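PDB 2XR1: cleavage and polyadenylation specificity factor 100 KD subunit from Methanosarcina mazei, which probably terminates transcription by cleaving nascent RNA at the exit channel of RNA polymerase and degrading the released RNA from its 5' end, using two zinc ions. Local coordinates for residues B[328-331]-B[337-340]; B[401-406]-B[573-578]; B[249-254]-B[278-283]. All coordinates share one frame; numbering follows the deposited sequence.

Contact 1 of 3, residues B[328-331]-B[337-340]; sequences HNAG and AISH
H328 and I338 face each other as a hydrogen-bonded antiparallel pair, and two backbone bonds join them. The amide N of I338 reaches H328 O at 2.8 Å. In return H328 N meets I338 O at 3.0 Å. H328 O also has the CA of A337 3.2 Å away, a CA-H...O contact of the kind common between antiparallel strands.

Both side chains of the pair leave the sheet on the same face, their CB atoms 4.3 Å apart. I338 turns CG1 anti to its carbonyl carbon (chi1 -78°), which carries the branch along the partner strand toward its end. CG1 then lies 3.9 Å from A330 CB, and CD1 is 3.5 Å from N329 O. A beta-branched chain suits an extended strand here, while the single methyl of A330 packs against the backbone of A337, with A330 CB 3.7 Å from A337 C. The H328 ring extends the other way, and H340 CB comes to its edge, 4.3 Å from H328 NE2.

Further out, polar and aromatic partners fix these groups. F371 meets the H328 ring edge-to-face, H340 NE2 bonds to the carbonyl of R373, and N329, at a non-hydrogen-bonded pair with A337, sends ND2 away to D365 O. I338 and H340 both rest on V351 of the next strand, and the backbone of A330 is tied to K357.

This is the end of a beta hairpin, strands 323-329 and 337-343, within a mixed sheet of the metallo-beta-lactamase fold; the loop it closes carries the zinc ligand H332.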
# COMPACT_ATOMS: atom_id res chain seq x y z
N HIS B 328 -23.95 -12.91 0.80
CA HIS B 328 -25.03 -13.24 1.73
C HIS B 328 -25.89 -12.00 1.94
O HIS B 328 -25.46 -10.89 1.74
CB HIS B 328 -24.49 -13.70 3.07
CG HIS B 328 -23.60 -14.91 3.03
ND1 HIS B 328 -24.05 -16.18 3.33
CD2 HIS B 328 -22.27 -15.02 2.83
CE1 HIS B 328 -23.04 -17.03 3.28
NE2 HIS B 328 -21.95 -16.35 2.98
N ASN B 329 -27.11 -12.20 2.43
CA ASN B 329 -28.01 -11.10 2.65
C ASN B 329 -27.45 -10.05 3.63
O ASN B 329 -26.98 -10.38 4.70
CB ASN B 329 -29.34 -11.59 3.18
CG ASN B 329 -30.34 -10.44 3.38
OD1 ASN B 329 -30.86 -9.90 2.42
ND2 ASN B 329 -30.60 -10.08 4.64
N ALA B 330 -27.52 -8.78 3.26
CA ALA B 330 -27.00 -7.72 4.15
C ALA B 330 -28.12 -7.00 4.87
O ALA B 330 -27.88 -6.38 5.87
CB ALA B 330 -26.16 -6.71 3.38
N GLY B 331 -29.33 -7.04 4.31
CA GLY B 331 -30.49 -6.38 4.90
C GLY B 331 -30.56 -4.88 4.70
O GLY B 331 -31.38 -4.22 5.33
N ALA B 337 -25.29 -7.09 -0.29
CA ALA B 337 -24.60 -8.32 0.06
C ALA B 337 -23.54 -8.08 1.08
O ALA B 337 -23.03 -7.00 1.24
CB ALA B 337 -24.02 -9.00 -1.17
N ILE B 338 -23.30 -9.11 1.83
CA ILE B 338 -22.15 -9.25 2.68
C ILE B 338 -21.22 -10.16 1.87
O ILE B 338 -21.60 -11.16 1.32
CB ILE B 338 -22.58 -9.92 4.02
CG1 ILE B 338 -23.26 -8.87 4.90
CG2 ILE B 338 -21.38 -10.51 4.70
CD1 ILE B 338 -23.90 -9.45 6.04
N SER B 339 -19.96 -9.82 1.83
CA SER B 339 -19.05 -10.49 0.95
C SER B 339 -18.08 -11.31 1.74
O SER B 339 -17.30 -10.77 2.47
CB SER B 339 -18.37 -9.43 0.13
OG SER B 339 -19.40 -8.77 -0.61
N HIS B 340 -18.17 -12.62 1.60
CA HIS B 340 -17.23 -13.52 2.23
C HIS B 340 -16.16 -14.01 1.23
O HIS B 340 -16.50 -14.56 0.16
CB HIS B 340 -18.01 -14.71 2.82
CG HIS B 340 -17.17 -15.72 3.50
ND1 HIS B 340 -16.56 -16.75 2.83
CD2 HIS B 340 -16.83 -15.87 4.81
CE1 HIS B 340 -15.87 -17.48 3.69
NE2 HIS B 340 -16.01 -16.96 4.90

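Contact 2 of 3, residues B[401-406]-B[573-578]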
# COMPACT_ATOMS: atom_id res chain seq x y z
N GLN B 401 -46.14 8.61 11.18
CA GLN B 401 -47.55 8.75 10.89
C GLN B 401 -48.05 10.02 11.52
O GLN B 401 -48.80 10.74 10.91
CB GLN B 401 -48.35 7.56 11.40
CG GLN B 401 -48.09 6.30 10.60
CD GLN B 401 -48.67 5.04 11.22
OE1 GLN B 401 -48.64 4.84 12.44
NE2 GLN B 401 -49.21 4.16 10.37
N MET B 402 -47.60 10.29 12.73
CA MET B 402 -48.03 11.48 13.44
C MET B 402 -47.51 12.76 12.80
O MET B 402 -48.24 13.74 12.70
CB MET B 402 -47.64 11.39 14.91
CG MET B 402 -48.52 10.37 15.69
SD MET B 402 -50.27 10.90 15.82
CE MET B 402 -51.05 9.46 16.57
N VAL B 403 -46.26 12.77 12.36
CA VAL B 403 -45.73 13.96 11.71
C VAL B 403 -46.48 14.23 10.41
O VAL B 403 -46.86 15.37 10.14
CB VAL B 403 -44.26 13.83 11.42
CG1 VAL B 403 -43.81 14.92 10.50
CG2 VAL B 403 -43.49 13.85 12.74
N VAL B 404 -46.72 13.19 9.63
CA VAL B 404 -47.40 13.35 8.36
C VAL B 404 -48.88 13.68 8.58
O VAL B 404 -49.42 14.57 7.92
CB VAL B 404 -47.20 12.14 7.44
CG1 VAL B 404 -48.10 12.26 6.24
CG2 VAL B 404 -45.74 12.07 6.97
N LYS B 405 -49.51 13.01 9.54
CA LYS B 405 -50.90 13.28 9.88
C LYS B 405 -51.07 14.73 10.26
O LYS B 405 -51.93 15.42 9.71
CB LYS B 405 -51.37 12.43 11.04
CG LYS B 405 -52.85 12.54 11.33
CD LYS B 405 -53.09 12.25 12.80
CE LYS B 405 -54.36 11.50 13.04
NZ LYS B 405 -54.56 11.30 14.50
N ASN B 406 -50.24 15.18 11.19
CA ASN B 406 -50.36 16.54 11.68
C ASN B 406 -50.12 17.52 10.54
O ASN B 406 -50.91 18.43 10.37
CB ASN B 406 -49.43 16.81 12.89
CG ASN B 406 -49.82 16.01 14.16
OD1 ASN B 406 -50.99 15.65 14.37
ND2 ASN B 406 -48.82 15.75 15.03
N GLU B 573 -41.39 23.67 9.21
CA GLU B 573 -41.11 22.68 10.26
C GLU B 573 -40.13 21.62 9.79
O GLU B 573 -40.17 21.19 8.63
CB GLU B 573 -42.43 22.01 10.69
CG GLU B 573 -42.32 21.05 11.89
CD GLU B 573 -43.69 20.53 12.35
OE1 GLU B 573 -44.50 21.34 12.87
OE2 GLU B 573 -43.95 19.31 12.17
N VAL B 574 -39.26 21.20 10.69
CA VAL B 574 -38.27 20.16 10.44
C VAL B 574 -38.45 19.06 11.47
O VAL B 574 -38.42 19.32 12.66
CB VAL B 574 -36.86 20.74 10.57
CG1 VAL B 574 -35.81 19.64 10.52
CG2 VAL B 574 -36.63 21.75 9.49
N GLN B 575 -38.70 17.83 11.03
CA GLN B 575 -38.76 16.72 11.97
C GLN B 575 -37.79 15.66 11.53
O GLN B 575 -37.53 15.51 10.34
CB GLN B 575 -40.17 16.16 12.10
CG GLN B 575 -41.15 17.11 12.85
CD GLN B 575 -41.42 16.73 14.30
OE1 GLN B 575 -40.88 15.76 14.83
NE2 GLN B 575 -42.29 17.49 14.94
N VAL B 576 -37.21 14.96 12.49
CA VAL B 576 -36.25 13.91 12.21
C VAL B 576 -36.85 12.60 12.70
O VAL B 576 -37.14 12.45 13.89
CB VAL B 576 -34.91 14.20 12.93
CG1 VAL B 576 -33.93 13.10 12.68
CG2 VAL B 576 -34.33 15.54 12.48
N VAL B 577 -37.07 11.66 11.80
CA VAL B 577 -37.62 10.35 12.16
C VAL B 577 -36.63 9.35 11.63
O VAL B 577 -36.79 8.78 10.56
CB VAL B 577 -39.01 10.14 11.56
CG1 VAL B 577 -39.59 8.82 12.01
CG2 VAL B 577 -39.91 11.31 11.92
N ASP B 578 -35.56 9.15 12.38
CA ASP B 578 -34.41 8.45 11.86
C ASP B 578 -34.68 6.98 12.07
O ASP B 578 -34.11 6.35 12.95
CB ASP B 578 -33.13 8.91 12.58
CG ASP B 578 -31.83 8.44 11.91
OD1 ASP B 578 -31.88 7.78 10.86
OD2 ASP B 578 -30.73 8.77 12.44
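V403, on helix 393-409, packs its two methyls against Q575 and V577 of the segment that ends the beta-CASP sheet. Strand 573-576 is the outermost strand on its side of a six-stranded parallel sheet, and the helix packs on one face of that sheet, running roughly antiparallel to the strand, as in alpha/beta folds. V403 also rests on T533 of strand 533-536, so the valine spans two strands.

Following the strand, E573 comes first. It points toward the helix but contributes little to the contact; its carboxylate forms a salt bridge with R410, just beyond the helix, so a charged residue suits this partly exposed border. V574 directs its side chain elsewhere, onto F536 of the adjoining strand.

Q575 supplies the main surface. Its CG stands anti to the carbonyl carbon (chi1 -71°), and the chain bends at chi2 (-102°), which lays the amide beside V403 instead of sending it straight out. The two side chains cross obliquely. Q575 CG is 4.0 Å from V403 CG2, and the amide continues the contact, with Q575 CD and OE1 each 3.9 Å from V403 CG2 in van der Waals touch. On the other branch, V403 CG1 touches Q575 CB at 4.2 Å. Glutamine fits a boundary of this kind: its methylenes cover the valine, while OE1 takes a weak hydrogen bond from H399 one turn earlier on the helix.

V576 turns away from the helix, as strand alternation requires, and V577 comes back to the helix side as a buried hydrophobic residue. Its CG2 lies 4.5 Å from V403 CG2, a loose methyl-to-methyl touch, and its backbone is bonded to F536. Last, D578 lies away from the helix and bonds through OD1 to the hydroxyl of Y383.

Contact 3 of 3, residues B[249-254]-B[278-283]; sequences DHQGLV and LLQLDY. With ZN (zinc ion), chain F.
The HxHxDH zinc-binding motif of the metallo-beta-lactamase fold ends at H250, and the next residue, Q251, meets Q280 and L279 of helix 270-290. Q251 carries CG between its backbone N and carbonyl carbon (chi1 52°) and bends again at chi2, bringing its amide up to the helix. Q280, extended beyond CG, offers NE2 to Q251 O in a weak bond of 3.2 Å; a bond from NE2 to Q251 OE1 is also modelled, but the place of OE1 is doubtful. Q251 NE2 lies 3.6 Å from L279 CB and donates to A246 O inside the motif.

Ahead of this, D249 OD2 and H250 NE2 bind the same zinc ion, each at 2.1 Å, and D355 and H607 complete that site. H250 ND1 is bonded to D212, a second-shell carboxylate which, with the zinc on NE2, would hold the ring's rotation.

Glutamine suits both buried positions because an amide donates and accepts without bringing in a charge. The two neutral amides pack against each other with one weak bond and one doubtful one, so the chain just after two zinc ligands probably meets the long helix without adding charge beside the metal site.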
# COMPACT_ATOMS: atom_id res chain seq x y z
N ASP B 249 -22.51 5.69 -3.55
CA ASP B 249 -21.30 5.82 -2.74
C ASP B 249 -20.57 4.50 -2.67
O ASP B 249 -19.64 4.40 -1.91
CB ASP B 249 -21.62 6.36 -1.31
CG ASP B 249 -22.48 5.39 -0.44
OD1 ASP B 249 -23.60 5.04 -0.88
OD2 ASP B 249 -22.09 4.98 0.70
N HIS B 250 -21.02 3.47 -3.41
CA HIS B 250 -20.31 2.19 -3.52
C HIS B 250 -20.02 1.64 -4.95
O HIS B 250 -19.14 0.77 -5.11
CB HIS B 250 -21.08 1.12 -2.77
CG HIS B 250 -21.22 1.41 -1.31
ND1 HIS B 250 -20.45 0.80 -0.34
CD2 HIS B 250 -22.04 2.26 -0.66
CE1 HIS B 250 -20.79 1.28 0.84
NE2 HIS B 250 -21.75 2.17 0.68
N GLN B 251 -20.80 2.07 -5.94
CA GLN B 251 -20.66 1.66 -7.34
C GLN B 251 -20.44 2.84 -8.29
O GLN B 251 -19.99 2.67 -9.43
CB GLN B 251 -21.88 0.84 -7.79
CG GLN B 251 -23.32 1.46 -7.56
CD GLN B 251 -23.74 2.50 -8.61
OE1 GLN B 251 -23.00 2.78 -9.56
NE2 GLN B 251 -24.92 3.07 -8.44
N GLY B 252 -20.71 4.05 -7.83
CA GLY B 252 -20.78 5.18 -8.73
C GLY B 252 -19.58 5.50 -9.62
O GLY B 252 -19.74 6.12 -10.65
N LEU B 253 -18.38 5.10 -9.21
CA LEU B 253 -17.20 5.32 -10.02
C LEU B 253 -16.65 4.03 -10.62
O LEU B 253 -15.60 4.04 -11.27
CB LEU B 253 -16.13 6.02 -9.21
CG LEU B 253 -16.42 7.52 -8.98
CD1 LEU B 253 -15.34 8.09 -8.08
CD2 LEU B 253 -16.49 8.28 -10.25
N VAL B 254 -17.39 2.94 -10.52
CA VAL B 254 -16.97 1.74 -11.20
C VAL B 254 -16.78 1.98 -12.70
O VAL B 254 -15.85 1.44 -13.29
CB VAL B 254 -17.90 0.57 -10.96
CG1 VAL B 254 -17.60 -0.62 -11.96
CG2 VAL B 254 -17.79 0.15 -9.50
N LEU B 278 -29.33 1.79 -13.40
CA LEU B 278 -30.32 2.85 -13.25
C LEU B 278 -29.72 4.07 -12.60
O LEU B 278 -29.82 5.19 -13.12
CB LEU B 278 -31.47 2.38 -12.37
CG LEU B 278 -32.60 3.38 -12.21
CD1 LEU B 278 -33.26 3.58 -13.55
CD2 LEU B 278 -33.58 2.89 -11.20
N LEU B 279 -29.08 3.85 -11.45
CA LEU B 279 -28.51 4.97 -10.72
C LEU B 279 -27.34 5.61 -11.44
O LEU B 279 -27.17 6.79 -11.35
CB LEU B 279 -28.06 4.54 -9.33
CG LEU B 279 -29.14 4.09 -8.36
CD1 LEU B 279 -28.49 3.62 -7.06
CD2 LEU B 279 -30.19 5.19 -8.17
N GLN B 280 -26.53 4.83 -12.14
CA GLN B 280 -25.40 5.39 -12.85
C GLN B 280 -25.85 6.29 -14.00
O GLN B 280 -25.40 7.45 -14.10
CB GLN B 280 -24.48 4.29 -13.35
CG GLN B 280 -23.61 3.65 -12.25
CD GLN B 280 -22.74 2.51 -12.75
OE1 GLN B 280 -22.78 2.17 -13.91
NE2 GLN B 280 -21.94 1.93 -11.87
N LEU B 281 -26.73 5.80 -14.85
CA LEU B 281 -27.20 6.61 -15.99
C LEU B 281 -27.83 7.87 -15.47
O LEU B 281 -27.70 8.90 -16.08
CB LEU B 281 -28.22 5.87 -16.86
CG LEU B 281 -27.69 4.69 -17.66
CD1 LEU B 281 -28.79 3.90 -18.34
CD2 LEU B 281 -26.68 5.17 -18.69
N ASP B 282 -28.52 7.77 -14.35
CA ASP B 282 -29.16 8.93 -13.76
C ASP B 282 -28.14 9.89 -13.16
O ASP B 282 -28.33 11.08 -13.19
CB ASP B 282 -30.12 8.50 -12.69
CG ASP B 282 -30.89 9.67 -12.11
OD1 ASP B 282 -31.55 10.39 -12.88
OD2 ASP B 282 -30.82 9.87 -10.87
N TYR B 283 -27.08 9.36 -12.59
CA TYR B 283 -26.08 10.21 -11.99
C TYR B 283 -25.54 11.15 -13.01
O TYR B 283 -25.60 12.37 -12.82
CB TYR B 283 -24.96 9.37 -11.40
CG TYR B 283 -23.76 10.13 -10.87
CD1 TYR B 283 -23.90 11.18 -9.97
CD2 TYR B 283 -22.46 9.73 -11.22
CE1 TYR B 283 -22.77 11.84 -9.46
CE2 TYR B 283 -21.34 10.39 -10.71
CZ TYR B 283 -21.49 11.42 -9.82
OH TYR B 283 -20.36 12.05 -9.34
ZN ZN F . -22.86 3.48 1.95

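Overall arrangement
Contacts 1 and 3 belong to the metallo-beta-lactamase region, lie fairly near the middle of the chain, and are both near the two-zinc centre. They serve different ions: contact 3 holds D249 and H250 of one zinc, while contact 1 closes the loop bearing H332 of the other, with D355 shared. Their centres are about 20 Å apart. Contact 2 lies in the beta-CASP region, its centre about 32 and 30 Å from those of contacts 1 and 3 and toward the outside of the molecule, although V403 and V577 are buried. No secondary-structure element is shared between them. Chemistry follows place: backbone strand pairing in contact 1, mainly van der Waals packing of a valine on a glutamine side chain in contact 2, and side-chain amides beside metal coordination in contact 3.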